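Periplasmic binding protein (Veillonella parvula, PDB 4MO9) probably binds an iron-chelate or related solute in the periplasm and hands it to an ABC importer, as TroA-like solute-binding proteins do. Local coordinates at residues P200-E205 / A233-K238; P257-I262 / K332-E337; A57-D62 / L168-R173. All coordinates share one frame; numbering follows the deposited sequence.

Interaction 1. Residues P200-E205 / A233-K238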
ATOM      1  N   PRO A 200      -8.891 -21.983   2.229  1.00 38.56           N
ATOM      2  CA  PRO A 200      -9.736 -21.470   3.308  1.00 41.08           C
ATOM      3  C   PRO A 200     -10.614 -20.342   2.796  1.00 39.43           C
ATOM      4  O   PRO A 200     -10.154 -19.534   1.974  1.00 40.16           O
ATOM      5  CB  PRO A 200      -8.729 -20.946   4.340  1.00 38.76           C
ATOM      6  CG  PRO A 200      -7.483 -20.730   3.598  1.00 40.28           C
ATOM      7  CD  PRO A 200      -7.459 -21.743   2.473  1.00 38.33           C
ATOM      8  N   THR A 201     -11.859 -20.314   3.252  1.00 38.64           N
ATOM      9  CA  THR A 201     -12.773 -19.232   2.931  1.00 41.27           C
ATOM     10  C   THR A 201     -12.439 -18.052   3.832  1.00 42.98           C
ATOM     11  O   THR A 201     -12.133 -18.234   5.014  1.00 42.94           O
ATOM     12  CB  THR A 201     -14.247 -19.646   3.127  1.00 44.36           C
ATOM     13  OG1 THR A 201     -14.421 -20.225   4.429  1.00 44.89           O
ATOM     14  CG2 THR A 201     -14.670 -20.658   2.063  1.00 43.58           C
ATOM     15  N   VAL A 202     -12.481 -16.845   3.277  1.00 41.75           N
ATOM     16  CA  VAL A 202     -12.122 -15.665   4.051  1.00 40.44           C
ATOM     17  C   VAL A 202     -13.104 -14.508   3.849  1.00 38.55           C
ATOM     18  O   VAL A 202     -13.523 -14.226   2.719  1.00 37.65           O
ATOM     19  CB  VAL A 202     -10.662 -15.219   3.741  1.00 39.36           C
ATOM     20  CG1 VAL A 202     -10.476 -14.941   2.256  1.00 39.63           C
ATOM     21  CG2 VAL A 202     -10.280 -14.002   4.556  1.00 37.85           C
ATOM     22  N   TYR A 203     -13.489 -13.858   4.949  1.00 37.09           N
ATOM     23  CA  TYR A 203     -14.240 -12.614   4.862  1.00 32.47           C
ATOM     24  C   TYR A 203     -13.289 -11.446   5.126  1.00 33.76           C
ATOM     25  O   TYR A 203     -12.588 -11.431   6.145  1.00 35.17           O
ATOM     26  CB  TYR A 203     -15.427 -12.590   5.840  1.00 33.87           C
ATOM     27  CG  TYR A 203     -16.034 -11.212   5.973  1.00 36.91           C
ATOM     28  CD1 TYR A 203     -16.488 -10.526   4.852  1.00 38.77           C
ATOM     29  CD2 TYR A 203     -16.127 -10.583   7.208  1.00 36.85           C
ATOM     30  CE1 TYR A 203     -17.021  -9.251   4.951  1.00 39.97           C
ATOM     31  CE2 TYR A 203     -16.659  -9.307   7.321  1.00 39.26           C
ATOM     32  CZ  TYR A 203     -17.107  -8.648   6.188  1.00 40.16           C
ATOM     33  OH  TYR A 203     -17.643  -7.382   6.283  1.00 41.87           O
ATOM     34  N   LEU A 204     -13.258 -10.484   4.204  1.00 32.79           N
ATOM     35  CA  LEU A 204     -12.324  -9.360   4.271  1.00 31.97           C
ATOM     36  C   LEU A 204     -13.095  -8.069   4.490  1.00 33.75           C
ATOM     37  O   LEU A 204     -14.100  -7.826   3.820  1.00 36.06           O
ATOM     38  CB  LEU A 204     -11.540  -9.241   2.961  1.00 32.77           C
ATOM     39  CG  LEU A 204     -10.728 -10.434   2.457  1.00 31.93           C
ATOM     40  CD1 LEU A 204     -10.262 -10.186   1.015  1.00 29.97           C
ATOM     41  CD2 LEU A 204      -9.525 -10.669   3.346  1.00 30.30           C
ATOM     42  N   GLU A 205     -12.646  -7.234   5.421  1.00 32.11           N
ATOM     43  CA  GLU A 205     -13.348  -5.972   5.648  1.00 33.26           C
ATOM     44  C   GLU A 205     -12.373  -4.883   6.068  1.00 33.79           C
ATOM     45  O   GLU A 205     -11.488  -5.130   6.900  1.00 33.69           O
ATOM     46  CB  GLU A 205     -14.456  -6.119   6.707  1.00 34.05           C
ATOM     47  CG  GLU A 205     -15.300  -4.840   6.876  1.00 35.36           C
ATOM     48  CD  GLU A 205     -16.240  -4.872   8.082  1.00 40.64           C
ATOM     49  OE1 GLU A 205     -16.857  -5.933   8.355  1.00 43.94           O
ATOM     50  OE2 GLU A 205     -16.388  -3.821   8.757  1.00 39.04           O
ATOM     51  N   ALA A 233      -6.571 -17.976  -1.129  1.00 34.04           N
ATOM     52  CA  ALA A 233      -7.822 -18.018  -0.365  1.00 37.40           C
ATOM     53  C   ALA A 233      -9.072 -17.998  -1.250  1.00 38.09           C
ATOM     54  O   ALA A 233      -9.030 -17.547  -2.406  1.00 38.56           O
ATOM     55  CB  ALA A 233      -7.875 -16.883   0.634  1.00 36.87           C
ATOM     56  N   ASP A 234     -10.178 -18.488  -0.698  1.00 38.87           N
ATOM     57  CA  ASP A 234     -11.485 -18.369  -1.337  1.00 41.65           C
ATOM     58  C   ASP A 234     -12.226 -17.173  -0.729  1.00 41.04           C
ATOM     59  O   ASP A 234     -12.757 -17.262   0.382  1.00 40.45           O
ATOM     60  CB  ASP A 234     -12.296 -19.655  -1.127  1.00 45.15           C
ATOM     61  CG  ASP A 234     -13.596 -19.666  -1.912  1.00 51.64           C
ATOM     62  OD1 ASP A 234     -13.939 -18.633  -2.526  1.00 51.84           O
ATOM     63  OD2 ASP A 234     -14.290 -20.710  -1.908  1.00 55.18           O
ATOM     64  N   VAL A 235     -12.254 -16.054  -1.452  1.00 38.62           N
ATOM     65  CA  VAL A 235     -12.901 -14.833  -0.964  1.00 37.48           C
ATOM     66  C   VAL A 235     -14.435 -14.958  -0.991  1.00 41.17           C
ATOM     67  O   VAL A 235     -15.040 -14.952  -2.065  1.00 42.04           O
ATOM     68  CB  VAL A 235     -12.448 -13.613  -1.791  1.00 37.31           C
ATOM     69  CG1 VAL A 235     -13.096 -12.342  -1.275  1.00 37.96           C
ATOM     70  CG2 VAL A 235     -10.922 -13.484  -1.758  1.00 35.10           C
ATOM     71  N   ILE A 236     -15.068 -15.060   0.180  1.00 41.23           N
ATOM     72  CA  ILE A 236     -16.506 -15.380   0.224  1.00 41.11           C
ATOM     73  C   ILE A 236     -17.385 -14.340  -0.486  1.00 42.67           C
ATOM     74  O   ILE A 236     -18.513 -14.636  -0.890  1.00 47.46           O
ATOM     75  CB  ILE A 236     -17.041 -15.604   1.674  1.00 43.21           C
ATOM     76  CG1 ILE A 236     -17.112 -14.287   2.461  1.00 39.53           C
ATOM     77  CG2 ILE A 236     -16.216 -16.672   2.409  1.00 43.17           C
ATOM     78  CD1 ILE A 236     -17.912 -14.402   3.780  1.00 44.00           C
ATOM     79  N   THR A 237     -16.866 -13.124  -0.629  1.00 42.38           N
ATOM     80  CA  THR A 237     -17.611 -12.027  -1.244  1.00 43.26           C
ATOM     81  C   THR A 237     -17.325 -11.865  -2.743  1.00 45.16           C
ATOM     82  O   THR A 237     -17.884 -10.970  -3.377  1.00 47.00           O
ATOM     83  CB  THR A 237     -17.305 -10.682  -0.542  1.00 41.93           C
ATOM     84  OG1 THR A 237     -15.894 -10.572  -0.316  1.00 39.20           O
ATOM     85  CG2 THR A 237     -18.041 -10.577   0.793  1.00 42.44           C
ATOM     86  N   LYS A 238     -16.470 -12.723  -3.300  1.00 45.27           N
ATOM     87  CA  LYS A 238     -16.011 -12.585  -4.695  1.00 50.24           C
ATOM     88  C   LYS A 238     -17.120 -12.415  -5.747  1.00 57.58           C
ATOM     89  O   LYS A 238     -16.915 -11.733  -6.756  1.00 60.12           O
ATOM     90  CB  LYS A 238     -15.079 -13.743  -5.088  1.00 49.91           C
ATOM     91  CG  LYS A 238     -15.778 -15.088  -5.265  1.00 52.63           C
ATOM     92  CD  LYS A 238     -14.783 -16.247  -5.228  1.00 55.30           C
ATOM     93  CE  LYS A 238     -15.519 -17.584  -5.324  1.00 59.94           C
ATOM     94  NZ  LYS A 238     -14.710 -18.738  -4.824  1.00 60.56           N
TER
HETATM   95  O   HOH W   1     -14.526 -11.505   1.795  1.00 36.45           O

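Interaction 2. Residues P257-I262 / K332-E337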
ATOM      1  N   PRO A 257     -17.322 -18.004   7.459  1.00 45.44           N
ATOM      2  CA  PRO A 257     -16.011 -18.204   6.825  1.00 40.88           C
ATOM      3  C   PRO A 257     -14.968 -18.827   7.758  1.00 42.56           C
ATOM      4  O   PRO A 257     -15.060 -18.665   8.985  1.00 43.59           O
ATOM      5  CB  PRO A 257     -15.597 -16.782   6.437  1.00 39.60           C
ATOM      6  CG  PRO A 257     -16.300 -15.901   7.446  1.00 37.76           C
ATOM      7  CD  PRO A 257     -17.625 -16.581   7.703  1.00 43.74           C
ATOM      8  N   ASP A 258     -13.998 -19.537   7.181  1.00 43.51           N
ATOM      9  CA  ASP A 258     -12.898 -20.115   7.956  1.00 43.99           C
ATOM     10  C   ASP A 258     -12.075 -19.031   8.652  1.00 41.19           C
ATOM     11  O   ASP A 258     -11.599 -19.220   9.773  1.00 40.65           O
ATOM     12  CB  ASP A 258     -11.968 -20.930   7.050  1.00 45.12           C
ATOM     13  CG  ASP A 258     -12.626 -22.195   6.503  1.00 50.42           C
ATOM     14  OD1 ASP A 258     -13.362 -22.874   7.254  1.00 49.85           O
ATOM     15  OD2 ASP A 258     -12.392 -22.510   5.315  1.00 49.08           O
ATOM     16  N   ILE A 259     -11.910 -17.896   7.972  1.00 36.74           N
ATOM     17  CA  ILE A 259     -11.013 -16.837   8.423  1.00 37.77           C
ATOM     18  C   ILE A 259     -11.696 -15.472   8.239  1.00 36.84           C
ATOM     19  O   ILE A 259     -12.450 -15.274   7.286  1.00 35.95           O
ATOM     20  CB  ILE A 259      -9.672 -16.903   7.626  1.00 37.44           C
ATOM     21  CG1 ILE A 259      -8.928 -18.206   7.955  1.00 36.26           C
ATOM     22  CG2 ILE A 259      -8.779 -15.683   7.888  1.00 33.00           C
ATOM     23  CD1 ILE A 259      -7.753 -18.501   7.025  1.00 39.42           C
ATOM     24  N   ILE A 260     -11.470 -14.556   9.181  1.00 38.04           N
ATOM     25  CA  ILE A 260     -11.939 -13.172   9.064  1.00 37.54           C
ATOM     26  C   ILE A 260     -10.703 -12.287   9.185  1.00 35.67           C
ATOM     27  O   ILE A 260      -9.852 -12.521  10.053  1.00 35.30           O
ATOM     28  CB  ILE A 260     -12.935 -12.805  10.199  1.00 35.13           C
ATOM     29  CG1 ILE A 260     -14.290 -13.499  10.003  1.00 36.20           C
ATOM     30  CG2 ILE A 260     -13.148 -11.288  10.270  1.00 36.34           C
ATOM     31  CD1 ILE A 260     -15.263 -13.335  11.215  1.00 36.16           C
HETATM   32  N   MSE A 261     -10.578 -11.290   8.315  1.00 33.14           N
HETATM   33  CA  MSE A 261      -9.495 -10.324   8.453  1.00 32.68           C
HETATM   34  C   MSE A 261     -10.068  -8.917   8.357  1.00 32.57           C
HETATM   35  O   MSE A 261     -10.716  -8.576   7.355  1.00 30.22           O
HETATM   36  CB  MSE A 261      -8.421 -10.553   7.386  1.00 30.44           C
HETATM   37  CG  MSE A 261      -7.120  -9.823   7.690  1.00 32.68           C
HETATM   38 SE   MSE A 261      -5.758 -10.096   6.315  0.73 41.48          SE
HETATM   39  CE  MSE A 261      -5.851 -12.054   6.309  1.00 31.14           C
ATOM     40  N   ILE A 262      -9.864  -8.126   9.414  1.00 31.75           N
ATOM     41  CA  ILE A 262     -10.352  -6.747   9.472  1.00 32.25           C
ATOM     42  C   ILE A 262      -9.185  -5.782   9.281  1.00 32.76           C
ATOM     43  O   ILE A 262      -8.258  -5.782  10.091  1.00 35.24           O
ATOM     44  CB  ILE A 262     -10.997  -6.431  10.840  1.00 34.80           C
ATOM     45  CG1 ILE A 262     -12.055  -7.479  11.209  1.00 38.13           C
ATOM     46  CG2 ILE A 262     -11.584  -5.017  10.839  1.00 35.32           C
ATOM     47  CD1 ILE A 262     -13.267  -7.489  10.292  1.00 39.50           C
ATOM     48  N   LYS A 332       0.830 -16.817   4.752  1.00 30.35           N
ATOM     49  CA  LYS A 332       1.122 -17.417   6.058  1.00 34.62           C
ATOM     50  C   LYS A 332      -0.138 -17.541   6.924  1.00 35.16           C
ATOM     51  O   LYS A 332      -0.268 -18.489   7.714  1.00 33.56           O
ATOM     52  CB  LYS A 332       2.213 -16.611   6.780  1.00 38.19           C
ATOM     53  CG  LYS A 332       2.633 -17.132   8.153  1.00 39.13           C
ATOM     54  CD  LYS A 332       3.748 -16.239   8.720  1.00 38.01           C
ATOM     55  CE  LYS A 332       4.350 -16.780  10.009  1.00 37.83           C
ATOM     56  NZ  LYS A 332       5.292 -17.915   9.794  1.00 37.36           N
ATOM     57  N   THR A 333      -1.076 -16.604   6.773  1.00 33.09           N
ATOM     58  CA  THR A 333      -2.329 -16.651   7.547  1.00 33.65           C
ATOM     59  C   THR A 333      -3.211 -17.788   7.041  1.00 34.78           C
ATOM     60  O   THR A 333      -3.777 -18.562   7.827  1.00 34.92           O
ATOM     61  CB  THR A 333      -3.097 -15.315   7.433  1.00 33.44           C
ATOM     62  OG1 THR A 333      -2.335 -14.274   8.064  1.00 33.86           O
ATOM     63  CG2 THR A 333      -4.484 -15.401   8.085  1.00 33.94           C
ATOM     64  N   PHE A 334      -3.317 -17.889   5.717  1.00 34.22           N
ATOM     65  CA  PHE A 334      -4.119 -18.932   5.090  1.00 35.68           C
ATOM     66  C   PHE A 334      -3.489 -20.318   5.218  1.00 39.55           C
ATOM     67  O   PHE A 334      -4.204 -21.303   5.361  1.00 30.81           O
ATOM     68  CB  PHE A 334      -4.372 -18.605   3.615  1.00 31.98           C
ATOM     69  CG  PHE A 334      -5.008 -17.256   3.395  1.00 33.62           C
ATOM     70  CD1 PHE A 334      -5.890 -16.738   4.326  1.00 34.44           C
ATOM     71  CD2 PHE A 334      -4.710 -16.500   2.259  1.00 34.44           C
ATOM     72  CE1 PHE A 334      -6.472 -15.493   4.140  1.00 36.84           C
ATOM     73  CE2 PHE A 334      -5.290 -15.251   2.068  1.00 33.89           C
ATOM     74  CZ  PHE A 334      -6.179 -14.751   3.018  1.00 35.18           C
ATOM     75  N   TYR A 335      -2.157 -20.392   5.141  1.00 36.98           N
ATOM     76  CA  TYR A 335      -1.454 -21.683   5.174  1.00 39.11           C
ATOM     77  C   TYR A 335      -0.259 -21.691   6.141  1.00 39.29           C
ATOM     78  O   TYR A 335       0.899 -21.731   5.699  1.00 37.07           O
ATOM     79  CB  TYR A 335      -0.976 -22.042   3.757  1.00 36.25           C
ATOM     80  CG  TYR A 335      -2.090 -22.128   2.731  1.00 35.91           C
ATOM     81  CD1 TYR A 335      -2.355 -21.070   1.878  1.00 38.19           C
ATOM     82  CD2 TYR A 335      -2.878 -23.272   2.618  1.00 39.58           C
ATOM     83  CE1 TYR A 335      -3.372 -21.135   0.936  1.00 39.03           C
ATOM     84  CE2 TYR A 335      -3.900 -23.352   1.672  1.00 39.10           C
ATOM     85  CZ  TYR A 335      -4.142 -22.278   0.835  1.00 37.72           C
ATOM     86  OH  TYR A 335      -5.143 -22.334  -0.115  1.00 34.51           O
ATOM     87  N   PRO A 336      -0.540 -21.655   7.458  1.00 38.06           N
ATOM     88  CA  PRO A 336       0.465 -21.463   8.515  1.00 38.30           C
ATOM     89  C   PRO A 336       1.624 -22.459   8.483  1.00 39.38           C
ATOM     90  O   PRO A 336       2.784 -22.053   8.621  1.00 39.90           O
ATOM     91  CB  PRO A 336      -0.347 -21.652   9.807  1.00 42.33           C
ATOM     92  CG  PRO A 336      -1.730 -21.247   9.433  1.00 44.87           C
ATOM     93  CD  PRO A 336      -1.910 -21.685   7.999  1.00 39.73           C
ATOM     94  N   GLU A 337       1.316 -23.742   8.314  1.00 43.18           N
ATOM     95  CA  GLU A 337       2.337 -24.783   8.342  1.00 48.78           C
ATOM     96  C   GLU A 337       3.205 -24.784   7.086  1.00 49.25           C
ATOM     97  O   GLU A 337       4.342 -25.266   7.114  1.00 52.90           O
ATOM     98  CB  GLU A 337       1.695 -26.157   8.551  1.00 57.53           C
ATOM     99  CG  GLU A 337       0.902 -26.275   9.847  1.00 66.58           C
ATOM    100  CD  GLU A 337       1.790 -26.336  11.085  1.00 74.31           C
ATOM    101  OE1 GLU A 337       1.284 -26.034  12.191  1.00 78.77           O
ATOM    102  OE2 GLU A 337       2.984 -26.699  10.955  1.00 74.27           O
TER

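Interaction 3. Residues A57-D62 / L168-R173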
ATOM      1  N   ALA A  57      13.354   5.131  -0.206  1.00 29.08           N
ATOM      2  CA  ALA A  57      14.151   3.909  -0.117  1.00 30.38           C
ATOM      3  C   ALA A  57      15.420   3.996  -0.963  1.00 28.65           C
ATOM      4  O   ALA A  57      16.442   3.383  -0.634  1.00 30.87           O
ATOM      5  CB  ALA A  57      13.311   2.711  -0.532  1.00 29.33           C
ATOM      6  N   LEU A  58      15.357   4.760  -2.049  1.00 29.47           N
ATOM      7  CA  LEU A  58      16.501   4.941  -2.945  1.00 29.82           C
ATOM      8  C   LEU A  58      17.467   6.012  -2.439  1.00 34.44           C
ATOM      9  O   LEU A  58      18.694   5.850  -2.516  1.00 33.82           O
ATOM     10  CB  LEU A  58      16.004   5.304  -4.353  1.00 28.61           C
ATOM     11  CG  LEU A  58      15.297   4.162  -5.084  1.00 31.33           C
ATOM     12  CD1 LEU A  58      14.426   4.679  -6.231  1.00 32.06           C
ATOM     13  CD2 LEU A  58      16.312   3.160  -5.601  1.00 31.29           C
HETATM   14  N   MSE A  59      16.920   7.109  -1.915  1.00 33.74           N
HETATM   15  CA  MSE A  59      17.750   8.259  -1.565  1.00 32.27           C
HETATM   16  C   MSE A  59      18.169   8.286  -0.093  1.00 36.00           C
HETATM   17  O   MSE A  59      19.142   8.960   0.266  1.00 35.18           O
HETATM   18  CB  MSE A  59      17.021   9.567  -1.894  1.00 34.78           C
HETATM   19  CG  MSE A  59      16.593   9.738  -3.346  1.00 35.38           C
HETATM   20 SE   MSE A  59      18.099   9.676  -4.585  0.71 40.64          SE
HETATM   21  CE  MSE A  59      19.257  11.031  -3.759  1.00 32.36           C
ATOM     22  N   GLY A  60      17.432   7.578   0.760  1.00 36.79           N
ATOM     23  CA  GLY A  60      17.739   7.609   2.183  1.00 36.27           C
ATOM     24  C   GLY A  60      17.703   9.029   2.729  1.00 36.23           C
ATOM     25  O   GLY A  60      16.732   9.759   2.511  1.00 33.00           O
ATOM     26  N   LYS A  61      18.769   9.426   3.422  1.00 41.57           N
ATOM     27  CA  LYS A  61      18.816  10.736   4.064  1.00 43.94           C
ATOM     28  C   LYS A  61      18.804  11.884   3.061  1.00 43.92           C
ATOM     29  O   LYS A  61      18.483  13.018   3.423  1.00 43.09           O
ATOM     30  CB  LYS A  61      20.048  10.849   4.953  1.00 49.92           C
ATOM     31  CG  LYS A  61      19.983  10.043   6.237  1.00 54.82           C
ATOM     32  CD  LYS A  61      21.319  10.127   6.969  1.00 60.99           C
ATOM     33  CE  LYS A  61      21.183   9.776   8.445  1.00 65.01           C
ATOM     34  NZ  LYS A  61      22.491   9.861   9.159  1.00 67.63           N
ATOM     35  N   ASP A  62      19.156  11.584   1.810  1.00 42.79           N
ATOM     36  CA  ASP A  62      19.198  12.596   0.750  1.00 43.09           C
ATOM     37  C   ASP A  62      17.843  12.813   0.084  1.00 39.48           C
ATOM     38  O   ASP A  62      17.745  13.566  -0.886  1.00 39.07           O
ATOM     39  CB  ASP A  62      20.226  12.214  -0.322  1.00 42.99           C
ATOM     40  CG  ASP A  62      21.648  12.220   0.202  1.00 49.00           C
ATOM     41  OD1 ASP A  62      21.973  13.087   1.045  1.00 47.83           O
ATOM     42  OD2 ASP A  62      22.440  11.353  -0.232  1.00 53.70           O
ATOM     43  N   LEU A 168      16.450   8.525 -11.002  1.00 33.17           N
ATOM     44  CA  LEU A 168      17.187   9.159  -9.911  1.00 32.82           C
ATOM     45  C   LEU A 168      18.692   8.907  -9.952  1.00 34.24           C
ATOM     46  O   LEU A 168      19.430   9.434  -9.114  1.00 37.55           O
ATOM     47  CB  LEU A 168      16.612   8.701  -8.560  1.00 32.79           C
ATOM     48  CG  LEU A 168      15.273   9.332  -8.200  1.00 34.34           C
ATOM     49  CD1 LEU A 168      14.678   8.710  -6.933  1.00 33.83           C
ATOM     50  CD2 LEU A 168      15.486  10.815  -8.018  1.00 37.94           C
ATOM     51  N   GLY A 169      19.167   8.134 -10.929  1.00 32.65           N
ATOM     52  CA  GLY A 169      20.567   7.744 -10.946  1.00 33.97           C
ATOM     53  C   GLY A 169      20.943   6.766  -9.839  1.00 36.42           C
ATOM     54  O   GLY A 169      22.085   6.767  -9.369  1.00 35.88           O
ATOM     55  N   LYS A 170      19.986   5.938  -9.415  1.00 36.56           N
ATOM     56  CA  LYS A 170      20.228   4.949  -8.370  1.00 34.37           C
ATOM     57  C   LYS A 170      19.891   3.535  -8.853  1.00 35.06           C
ATOM     58  O   LYS A 170      19.178   2.792  -8.169  1.00 33.72           O
ATOM     59  CB  LYS A 170      19.411   5.282  -7.121  1.00 34.33           C
ATOM     60  CG  LYS A 170      19.552   6.708  -6.639  1.00 35.43           C
ATOM     61  CD  LYS A 170      20.989   7.046  -6.319  1.00 40.90           C
ATOM     62  CE  LYS A 170      21.322   6.791  -4.878  1.00 48.94           C
ATOM     63  NZ  LYS A 170      22.201   7.883  -4.367  1.00 53.91           N
ATOM     64  N   GLU A 171      20.417   3.159 -10.021  1.00 35.76           N
ATOM     65  CA  GLU A 171      20.096   1.856 -10.614  1.00 35.12           C
ATOM     66  C   GLU A 171      20.484   0.667  -9.748  1.00 34.03           C
ATOM     67  O   GLU A 171      19.737  -0.310  -9.678  1.00 32.44           O
ATOM     68  CB  GLU A 171      20.756   1.695 -11.988  1.00 35.02           C
ATOM     69  CG  GLU A 171      20.106   2.499 -13.087  1.00 40.14           C
ATOM     70  CD  GLU A 171      20.843   2.359 -14.405  1.00 47.32           C
ATOM     71  OE1 GLU A 171      21.491   3.342 -14.838  1.00 50.17           O
ATOM     72  OE2 GLU A 171      20.769   1.262 -15.003  1.00 49.89           O
ATOM     73  N   GLU A 172      21.649   0.730  -9.106  1.00 33.15           N
ATOM     74  CA  GLU A 172      22.109  -0.401  -8.299  1.00 35.95           C
ATOM     75  C   GLU A 172      21.221  -0.617  -7.076  1.00 34.21           C
ATOM     76  O   GLU A 172      20.823  -1.749  -6.780  1.00 32.34           O
ATOM     77  CB  GLU A 172      23.578  -0.234  -7.884  1.00 43.11           C
ATOM     78  CG  GLU A 172      24.577  -0.390  -9.028  1.00 54.23           C
ATOM     79  CD  GLU A 172      26.025  -0.375  -8.543  1.00 67.27           C
ATOM     80  OE1 GLU A 172      26.300   0.252  -7.492  1.00 72.52           O
ATOM     81  OE2 GLU A 172      26.886  -0.996  -9.206  1.00 70.78           O
ATOM     82  N   ARG A 173      20.891   0.463  -6.376  1.00 33.18           N
ATOM     83  CA  ARG A 173      20.039   0.354  -5.178  1.00 33.36           C
ATOM     84  C   ARG A 173      18.627  -0.074  -5.561  1.00 32.58           C
ATOM     85  O   ARG A 173      17.966  -0.833  -4.834  1.00 29.30           O
ATOM     86  CB  ARG A 173      20.008   1.686  -4.432  1.00 35.84           C
ATOM     87  CG  ARG A 173      19.193   1.672  -3.158  1.00 38.09           C
ATOM     88  CD  ARG A 173      19.903   2.480  -2.104  1.00 38.85           C
ATOM     89  NE  ARG A 173      19.063   2.767  -0.944  1.00 36.30           N
ATOM     90  CZ  ARG A 173      19.521   2.802   0.300  1.00 37.05           C
ATOM     91  NH1 ARG A 173      20.806   2.547   0.534  1.00 36.94           N
ATOM     92  NH2 ARG A 173      18.699   3.089   1.305  1.00 34.73           N
TER

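Interaction 1. Residues P200-E205 / A233-K238
Thr201 and Val202 pair with Asp234 and Val235 as neighbouring parallel strands, the outcome of a beta-alpha-beta crossover in which strand 201-206 leads through helix 224-230 to the short edge strand 234-235 of a mixed sheet. Three backbone bonds zip the pair: Asp234 N gives to Pro200 O at 2.9 Å, Val202 N to Asp234 O, and Ile236 N to Val202 O. Thr201 and Asp234 lie side by side on one face of the sheet, whereas Val202 and Val235 share the other, on which Val202 CG1 rests 3.6 Å from Ala233 CB and Phe334 of helix 324-334 packs against Val202 and Ala233.

Ile236, just beyond the paired residues, lays its side chain back across strand 201-206. Its CB lies 3.9 Å from Val202 O. The first torsion (chi1 72°) sets CG1 between the backbone N and the carbonyl carbon, and this atom lies near both Val202 O and Tyr203 CA. CG2 branches to Thr201 CB at 3.6 Å, and the tip, CD1, reaches Tyr203 CB at 3.7 Å. Phe251 and Lys255 of helix 249-255 also touch this side chain.

The type I turn from Val235 to Lys238 carries the chain away from strand 201-206, and a water bridges the two: it donates to Val202 O and to Thr237 OG1, itself bonded to Phe218 O, and accepts from Leu204 N at 2.9 Å.

Interaction 2. Residues P257-I262 / K332-E337
Ile259 carries CG1 beside its backbone N, anti to the carbonyl carbon (chi1 -65°), and Phe334 turns its CG the same way (chi1 -55°); an extended second torsion then carries the isoleucine CD1 to the phenylalanine ring, between strand 259-263 and the end of helix 324-334. Ile259 CD1 comes to the rim of the ring, near its plane, 3.7 Å from Phe334 CD1. The side chains cross obliquely, and the methyl meets the ring at its edge. The same CD1 of Ile259 also lies 4.1 Å from Thr333 O.

Two residues further along the strand, selenomethionine Met261 extends from the same side of the sheet. Its chain is straight as far as SE and then bends at chi3 (-52°), which swings the methyl CE toward the helix. There Met261 CE touches two residues at once: Thr333 CG2 at 4.0 Å and Phe334 CE1 at 4.1 Å, the selenomethionine and phenylalanine side chains standing at about a right angle. Thr333 offers its methyl to the strand while its hydroxyl is bonded back to Tyr329 O within the helix, a division that lets a threonine sit in an apolar layer.

Tyr311 of strand 310-313 touches Ile259, Met261 and Thr333, and Val202 of strand 201-206 touches Ile259. The contact is thus part of the hydrophobic layer between a central parallel strand and a covering helix, the packing characteristic of the alpha/beta lobes of periplasmic binding proteins.

Interaction 3. Residues A57-D62 / L168-R173
Ala57 O is gripped by two nitrogens of Arg173, which joins the end of helix 52-59 to the start of the long helix 171-194. A long helix linking two alpha/beta lobes is the hallmark of TroA-like binding proteins, and 171-194, followed in the chain by strand 201-206 of the other sheet, is consistent with that role. Arg173 NE donates to Ala57 O at 2.7 Å with an N-H...O angle of 156°, and Arg173 NH2 adds a second, more bent bond to the same oxygen at 3.0 Å. The guanidinium approaches side-on, and the oxygen lies in its plane. NE also lies in the plane of the Ala57 carbonyl, whereas NH2 is tilted 30° from it. Such a double grip fixes the rotation of the guanidinium, and its positive charge probably suits a carbonyl near the C-terminal end of a helix. Phe355 O is a further, weak partner of NH2.

Beside this polar clasp the packing is largely apolar. Leu58 spreads its two branches: CD1 meets Leu168 CD1 at 4.1 Å, while CD2 lies among Lys170 O, Lys170 CB and the CB and CG of Arg173. Segment 168-173 reaches these positions through a tight link, in which Gly169 takes positive phi in a Schellman motif ending helix 154-168, and Lys170 occupies the N-cap position of the next helix.

Selenomethionine Met59 starts away from segment 168-173 but curls back. Its first torsion (chi1 -58°) brings Met59 CG to 4.2 Å from Leu168 CD1. A bend at chi2 then sets the selenium against the aliphatic chain of Lys170, the two side chains at about a right angle, with Met59 SE 3.9 Å from Lys170 CG.

How the interactions relate
Interactions 1 and 2 belong to one lobe, one within its mixed sheet and one between that sheet and a helix. Strands 201-206 and 259-263 are neighbours there: Tyr203 N probably bonds to Ile259 O of the strand, and Thr201 OG1 to Asp258 N just before it. Both contacts are buried, yet interaction 1 is sheet-edge pairing carried by backbone bonds, whereas interaction 2 is apolar sheet-to-helix packing. Interaction 3 lies on the opposite side of the chain's centre, its centre about 38 Å from that of interaction 1, and is only partly buried. It joins helix ends, combining apolar packing with a charged side chain on a carbonyl. Helix 171-194 is followed in the chain by strand 201-206, connecting the two regions.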